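Local coordinates for PUA domain-containing protein (PDB 2CX0), which is of unknown function but probably binds RNA and may take part in translation initiation, at residues A[76-81]-A[88-93]; A[111-116]-A[153-158]. All blocks are in the same frame, centred on the assembly; numbering follows the deposited sequence.

Contact 1 (A[76-81]-A[88-93]); sequences IYPTLQ and VDWLKG
P78 and W90 make the closest approach between 76-81 and 88-93: CB of the proline lies 3.7 Å from CZ2 of W90, at the ring edge and near the indole plane. CH2 of W90 also meets this corner, 4.0 Å from P78 CG, so that two adjacent atoms of the six-membered ring rest against two adjacent carbons of the pyrrolidine. L91 closes the group more loosely, its CD2 standing 4.3 Å from P78 CG. The same methyl lies 3.6 Å above the W90 plane, offset toward the rim, and thus touches one indole face while the proline takes the edge. With CG of W90 placed between its backbone N and carbonyl carbon (chi1 64°), the indole swings out of the turn toward the strand. That turn is a type I beta turn from V88 to L91, closed by L91 N donating to V88 O at 3.1 Å. It lies in the loop between helix 80-86 and strand 93-97, the first strand of the PUA sheet along the chain. P78, in contrast, ends 76-78, an edge strand of the N-terminal antiparallel sheet, held there by backbone bonding of Y77 with F69. T79 follows as N-cap of helix 80-86, its OG1 bonded to C82 N and also to P66 O, which fixes where strand passes into helix. From that helix L83 packs on both P78 and W90, while the ring of Y34 meets the indole with planes at about 40° and W90 NE1 makes a weak hydrogen bond to G87 O.

Contact 2 (A[111-116]-A[153-158]); sequences LMIPGV and EKLYRE
I113 and V116 present two aliphatic bumps to the helix segment 153-158, and between them they meet L155 and Y156. CG2 of I113 fits a shallow hollow on the helix formed by L155 O, L155 CB and Y156 CA, 3.4 Å from L155 O and 3.8 Å from Y156 CA. Because this methyl is anti to the backbone N, its sister branch CG1 stands beside that N (chi1 -66°) and carries CD1 to L155, where the methyls I113 CD1 and L155 CD1 meet at 3.9 Å. The V116 branch instead nestles at the root of the tyrosine, against CB and CG: CG1 of V116 is 3.6 Å from CB of Y156, and the two side chains run at about a right angle. V116 O, which also accepts a hydrogen bond from K159 NZ, approaches the ring obliquely, 3.3 Å from Y156 CD2. An alanine in place of Y156 would probably strip the aromatic cover from this carbonyl and open a gap beside V119, against which the tyrosine also packs. The bumps are set by a short 3-10 turn, 113-115, in which V116 N bonds to I113 O at 2.9 Å. In the PUA sheet this turn joins the outermost strands 111-112 and 116-121; A164 of strand 163-170 packs on both I113 and V116, while helix 149-158 packs on the same two residues through L155 and Y156, and its E153 and Y156 also touch V119 of strand 116-121.

The two contacts follow one another along the chain, contact 1 closing before contact 2 opens, and they do not touch: their centres are 21 Å apart and their nearest atoms about 10 Å. Contact 1 lies near the middle of the molecule. Contact 2 belongs wholly to the PUA domain and lies about 21 Å from the chain centre. The PUA sheet connects them, because strand 93-97 leaves contact 1 and runs beside 116-121, which leaves contact 2. Contact 1 thus packs the connecting loop against the edge of the N-terminal sheet, where P78 also meets V142 of the PUA sheet, whereas contact 2 packs a helix on the turn between two strands of the PUA sheet.

Contact 1 (A[76-81]-A[88-93])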
loop_
_atom_site.group_PDB
_atom_site.type_symbol
_atom_site.label_atom_id
_atom_site.label_comp_id
_atom_site.label_asym_id
_atom_site.label_seq_id
_atom_site.Cartn_x
_atom_site.Cartn_y
_atom_site.Cartn_z
ATOM N N ILE A 76 7.492 -1.723 -6.352
ATOM C CA ILE A 76 6.320 -0.869 -6.491
ATOM C C ILE A 76 5.208 -1.413 -5.568
ATOM O O ILE A 76 4.889 -2.625 -5.591
ATOM C CB ILE A 76 5.854 -0.817 -7.966
ATOM C CG1 ILE A 76 6.925 -0.072 -8.806
ATOM C CG2 ILE A 76 4.487 -0.011 -8.094
ATOM C CD1 ILE A 76 7.016 -0.639 -10.204
ATOM N N TYR A 77 4.635 -0.503 -4.772
ATOM C CA TYR A 77 3.582 -0.799 -3.810
ATOM C C TYR A 77 2.296 0.006 -4.085
ATOM O O TYR A 77 2.306 1.049 -4.729
ATOM C CB TYR A 77 4.012 -0.386 -2.382
ATOM C CG TYR A 77 5.122 -1.176 -1.785
ATOM C CD1 TYR A 77 4.859 -2.138 -0.810
ATOM C CD2 TYR A 77 6.441 -0.973 -2.221
ATOM C CE1 TYR A 77 5.913 -2.910 -0.263
ATOM C CE2 TYR A 77 7.524 -1.752 -1.683
ATOM C CZ TYR A 77 7.224 -2.701 -0.717
ATOM O OH TYR A 77 8.218 -3.491 -0.216
ATOM N N PRO A 78 1.168 -0.512 -3.630
ATOM C CA PRO A 78 -0.097 0.203 -3.826
ATOM C C PRO A 78 -0.298 1.166 -2.634
ATOM O O PRO A 78 0.114 0.881 -1.470
ATOM C CB PRO A 78 -1.175 -0.891 -3.730
ATOM C CG PRO A 78 -0.450 -1.968 -2.731
ATOM C CD PRO A 78 1.030 -1.872 -3.085
ATOM N N THR A 79 -1.002 2.271 -2.910
ATOM C CA THR A 79 -1.414 3.155 -1.861
ATOM C C THR A 79 -2.685 2.519 -1.284
ATOM O O THR A 79 -3.303 1.583 -1.875
ATOM C CB THR A 79 -1.884 4.493 -2.421
ATOM O OG1 THR A 79 -2.885 4.233 -3.467
ATOM C CG2 THR A 79 -0.623 5.291 -2.966
ATOM N N LEU A 80 -3.128 3.066 -0.155
ATOM C CA LEU A 80 -4.407 2.562 0.397
ATOM C C LEU A 80 -5.543 2.970 -0.546
ATOM O O LEU A 80 -6.575 2.282 -0.618
ATOM C CB LEU A 80 -4.666 3.136 1.807
ATOM C CG LEU A 80 -3.648 2.592 2.825
ATOM C CD1 LEU A 80 -4.134 3.091 4.184
ATOM C CD2 LEU A 80 -3.602 1.026 2.868
ATOM N N GLN A 81 -5.400 4.118 -1.236
ATOM C CA GLN A 81 -6.428 4.556 -2.220
ATOM C C GLN A 81 -6.562 3.502 -3.346
ATOM O O GLN A 81 -7.672 3.233 -3.826
ATOM C CB GLN A 81 -6.069 5.937 -2.847
ATOM C CG GLN A 81 -6.212 7.130 -1.845
ATOM C CD GLN A 81 -5.076 7.263 -0.827
ATOM O OE1 GLN A 81 -4.060 6.532 -0.908
ATOM N NE2 GLN A 81 -5.229 8.215 0.126
ATOM N N VAL A 88 -8.506 -5.898 -2.604
ATOM C CA VAL A 88 -7.275 -6.488 -2.080
ATOM C C VAL A 88 -7.049 -7.880 -2.572
ATOM O O VAL A 88 -6.027 -8.527 -2.245
ATOM C CB VAL A 88 -7.321 -6.541 -0.531
ATOM C CG1 VAL A 88 -7.263 -5.110 -0.013
ATOM C CG2 VAL A 88 -8.641 -7.266 -0.040
ATOM N N ASP A 89 -8.001 -8.376 -3.363
ATOM C CA ASP A 89 -7.875 -9.759 -3.816
ATOM C C ASP A 89 -6.684 -9.993 -4.766
ATOM O O ASP A 89 -6.232 -11.104 -4.907
ATOM C CB ASP A 89 -9.191 -10.256 -4.446
ATOM C CG ASP A 89 -9.186 -11.756 -4.648
ATOM O OD1 ASP A 89 -9.236 -12.464 -3.625
ATOM O OD2 ASP A 89 -9.090 -12.223 -5.824
ATOM N N TRP A 90 -6.180 -8.940 -5.381
ATOM C CA TRP A 90 -5.026 -9.053 -6.264
ATOM C C TRP A 90 -3.671 -9.154 -5.506
ATOM O O TRP A 90 -2.617 -9.430 -6.109
ATOM C CB TRP A 90 -5.014 -7.860 -7.214
ATOM C CG TRP A 90 -4.830 -6.531 -6.551
ATOM C CD1 TRP A 90 -5.765 -5.815 -5.836
ATOM C CD2 TRP A 90 -3.623 -5.756 -6.518
ATOM N NE1 TRP A 90 -5.211 -4.650 -5.357
ATOM C CE2 TRP A 90 -3.896 -4.583 -5.765
ATOM C CE3 TRP A 90 -2.337 -5.936 -7.055
ATOM C CZ2 TRP A 90 -2.920 -3.584 -5.539
ATOM C CZ3 TRP A 90 -1.357 -4.946 -6.826
ATOM C CH2 TRP A 90 -1.660 -3.786 -6.073
ATOM N N LEU A 91 -3.692 -8.920 -4.192
ATOM C CA LEU A 91 -2.464 -9.053 -3.372
ATOM C C LEU A 91 -2.262 -10.516 -3.057
ATOM O O LEU A 91 -3.232 -11.286 -3.035
ATOM C CB LEU A 91 -2.630 -8.308 -2.042
ATOM C CG LEU A 91 -2.963 -6.811 -2.230
ATOM C CD1 LEU A 91 -3.241 -6.234 -0.759
ATOM C CD2 LEU A 91 -1.857 -6.037 -2.934
ATOM N N LYS A 92 -1.022 -10.920 -2.795
ATOM C CA LYS A 92 -0.759 -12.342 -2.446
ATOM C C LYS A 92 -1.437 -12.683 -1.100
ATOM O O LYS A 92 -1.849 -13.818 -0.851
ATOM C CB LYS A 92 0.724 -12.541 -2.342
ATOM C CG LYS A 92 1.374 -12.536 -3.725
ATOM C CD LYS A 92 2.819 -12.982 -3.627
ATOM C CE LYS A 92 3.492 -13.012 -4.998
ATOM N NZ LYS A 92 3.327 -14.308 -5.728
ATOM N N GLY A 93 -1.530 -11.698 -0.215
ATOM C CA GLY A 93 -2.193 -11.978 1.043
ATOM C C GLY A 93 -2.596 -10.742 1.832
ATOM O O GLY A 93 -2.193 -9.614 1.515
#

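Contact 2 (A[111-116]-A[153-158])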
loop_
_atom_site.group_PDB
_atom_site.type_symbol
_atom_site.label_atom_id
_atom_site.label_comp_id
_atom_site.label_asym_id
_atom_site.label_seq_id
_atom_site.Cartn_x
_atom_site.Cartn_y
_atom_site.Cartn_z
ATOM N N LEU A 111 3.176 -3.910 12.503
ATOM C CA LEU A 111 2.175 -4.865 13.002
ATOM C C LEU A 111 2.845 -6.041 13.744
ATOM O O LEU A 111 3.629 -6.779 13.181
ATOM C CB LEU A 111 1.277 -5.398 11.851
ATOM C CG LEU A 111 0.320 -6.557 12.204
ATOM C CD1 LEU A 111 -0.700 -6.058 13.320
ATOM C CD2 LEU A 111 -0.418 -7.025 10.880
HETATM N N MSE A 112 2.562 -6.158 15.036
HETATM C CA MSE A 112 3.090 -7.287 15.796
HETATM C C MSE A 112 2.057 -8.445 15.786
HETATM O O MSE A 112 0.843 -8.255 15.722
HETATM C CB MSE A 112 3.380 -6.833 17.215
HETATM C CG MSE A 112 4.074 -5.475 17.305
HETATM SE SE MSE A 112 5.812 -5.495 16.465
HETATM C CE MSE A 112 6.602 -6.486 17.755
ATOM N N ILE A 113 2.572 -9.665 15.860
ATOM C CA ILE A 113 1.783 -10.862 15.845
ATOM C C ILE A 113 0.575 -10.900 16.810
ATOM O O ILE A 113 -0.496 -11.404 16.457
ATOM C CB ILE A 113 2.705 -12.067 16.118
ATOM C CG1 ILE A 113 3.689 -12.219 14.931
ATOM C CG2 ILE A 113 1.838 -13.383 16.297
ATOM C CD1 ILE A 113 4.927 -13.125 15.292
ATOM N N PRO A 114 0.731 -10.362 18.028
ATOM C CA PRO A 114 -0.413 -10.408 18.943
ATOM C C PRO A 114 -1.637 -9.635 18.467
ATOM O O PRO A 114 -2.718 -9.896 18.963
ATOM C CB PRO A 114 0.143 -9.830 20.245
ATOM C CG PRO A 114 1.601 -10.222 20.192
ATOM C CD PRO A 114 1.950 -9.881 18.709
ATOM N N GLY A 115 -1.477 -8.671 17.560
ATOM C CA GLY A 115 -2.644 -7.927 17.040
ATOM C C GLY A 115 -3.273 -8.628 15.836
ATOM O O GLY A 115 -4.291 -8.178 15.297
ATOM N N VAL A 116 -2.705 -9.759 15.403
ATOM C CA VAL A 116 -3.264 -10.447 14.249
ATOM C C VAL A 116 -4.352 -11.421 14.661
ATOM O O VAL A 116 -4.161 -12.192 15.594
ATOM C CB VAL A 116 -2.136 -11.217 13.478
ATOM C CG1 VAL A 116 -2.775 -12.096 12.355
ATOM C CG2 VAL A 116 -1.111 -10.199 12.899
ATOM N N GLU A 153 -0.096 -18.224 10.594
ATOM C CA GLU A 153 -1.334 -18.907 10.975
ATOM C C GLU A 153 -1.157 -19.543 12.384
ATOM O O GLU A 153 -2.072 -19.541 13.233
ATOM C CB GLU A 153 -1.626 -20.028 9.950
ATOM C CG GLU A 153 -2.400 -19.571 8.712
ATOM C CD GLU A 153 -3.815 -19.104 9.062
ATOM O OE1 GLU A 153 -4.311 -19.427 10.142
ATOM O OE2 GLU A 153 -4.457 -18.439 8.252
ATOM N N LYS A 154 0.029 -20.085 12.629
ATOM C CA LYS A 154 0.255 -20.713 13.912
ATOM C C LYS A 154 0.573 -19.654 14.968
ATOM O O LYS A 154 -0.014 -19.613 16.047
ATOM C CB LYS A 154 1.406 -21.699 13.793
ATOM C CG LYS A 154 1.123 -22.749 12.748
ATOM C CD LYS A 154 1.883 -24.023 13.035
ATOM C CE LYS A 154 1.716 -25.048 11.893
ATOM N NZ LYS A 154 0.309 -25.518 11.657
ATOM N N LEU A 155 1.460 -18.743 14.634
ATOM C CA LEU A 155 1.881 -17.723 15.593
ATOM C C LEU A 155 0.770 -16.817 16.117
ATOM O O LEU A 155 0.766 -16.492 17.295
ATOM C CB LEU A 155 2.974 -16.840 14.958
ATOM C CG LEU A 155 4.307 -17.577 14.648
ATOM C CD1 LEU A 155 5.234 -16.672 13.748
ATOM C CD2 LEU A 155 4.980 -17.943 16.015
ATOM N N TYR A 156 -0.176 -16.391 15.275
ATOM C CA TYR A 156 -1.204 -15.525 15.808
ATOM C C TYR A 156 -2.143 -16.287 16.745
ATOM O O TYR A 156 -2.644 -15.730 17.700
ATOM C CB TYR A 156 -1.986 -14.798 14.670
ATOM C CG TYR A 156 -3.202 -15.477 14.147
ATOM C CD1 TYR A 156 -3.189 -16.090 12.889
ATOM C CD2 TYR A 156 -4.412 -15.424 14.849
ATOM C CE1 TYR A 156 -4.360 -16.647 12.332
ATOM C CE2 TYR A 156 -5.616 -15.987 14.281
ATOM C CZ TYR A 156 -5.548 -16.590 13.027
ATOM O OH TYR A 156 -6.637 -17.182 12.475
ATOM N N ARG A 157 -2.348 -17.570 16.492
ATOM C CA ARG A 157 -3.223 -18.338 17.369
ATOM C C ARG A 157 -2.596 -18.553 18.760
ATOM O O ARG A 157 -3.307 -18.768 19.712
ATOM C CB ARG A 157 -3.546 -19.680 16.716
ATOM C CG ARG A 157 -4.540 -19.547 15.581
ATOM C CD ARG A 157 -4.729 -20.900 14.910
ATOM N NE ARG A 157 -5.886 -20.892 14.038
ATOM C CZ ARG A 157 -5.859 -20.531 12.766
ATOM N NH1 ARG A 157 -4.716 -20.132 12.212
ATOM N NH2 ARG A 157 -6.971 -20.615 12.029
ATOM N N GLU A 158 -1.270 -18.512 18.846
ATOM C CA GLU A 158 -0.552 -18.630 20.103
ATOM C C GLU A 158 -0.350 -17.241 20.696
ATOM O O GLU A 158 0.070 -17.102 21.833
ATOM C CB GLU A 158 0.858 -19.194 19.842
ATOM C CG GLU A 158 0.854 -20.502 19.076
ATOM C CD GLU A 158 2.226 -20.874 18.520
ATOM O OE1 GLU A 158 2.316 -21.966 17.923
ATOM O OE2 GLU A 158 3.202 -20.087 18.677
#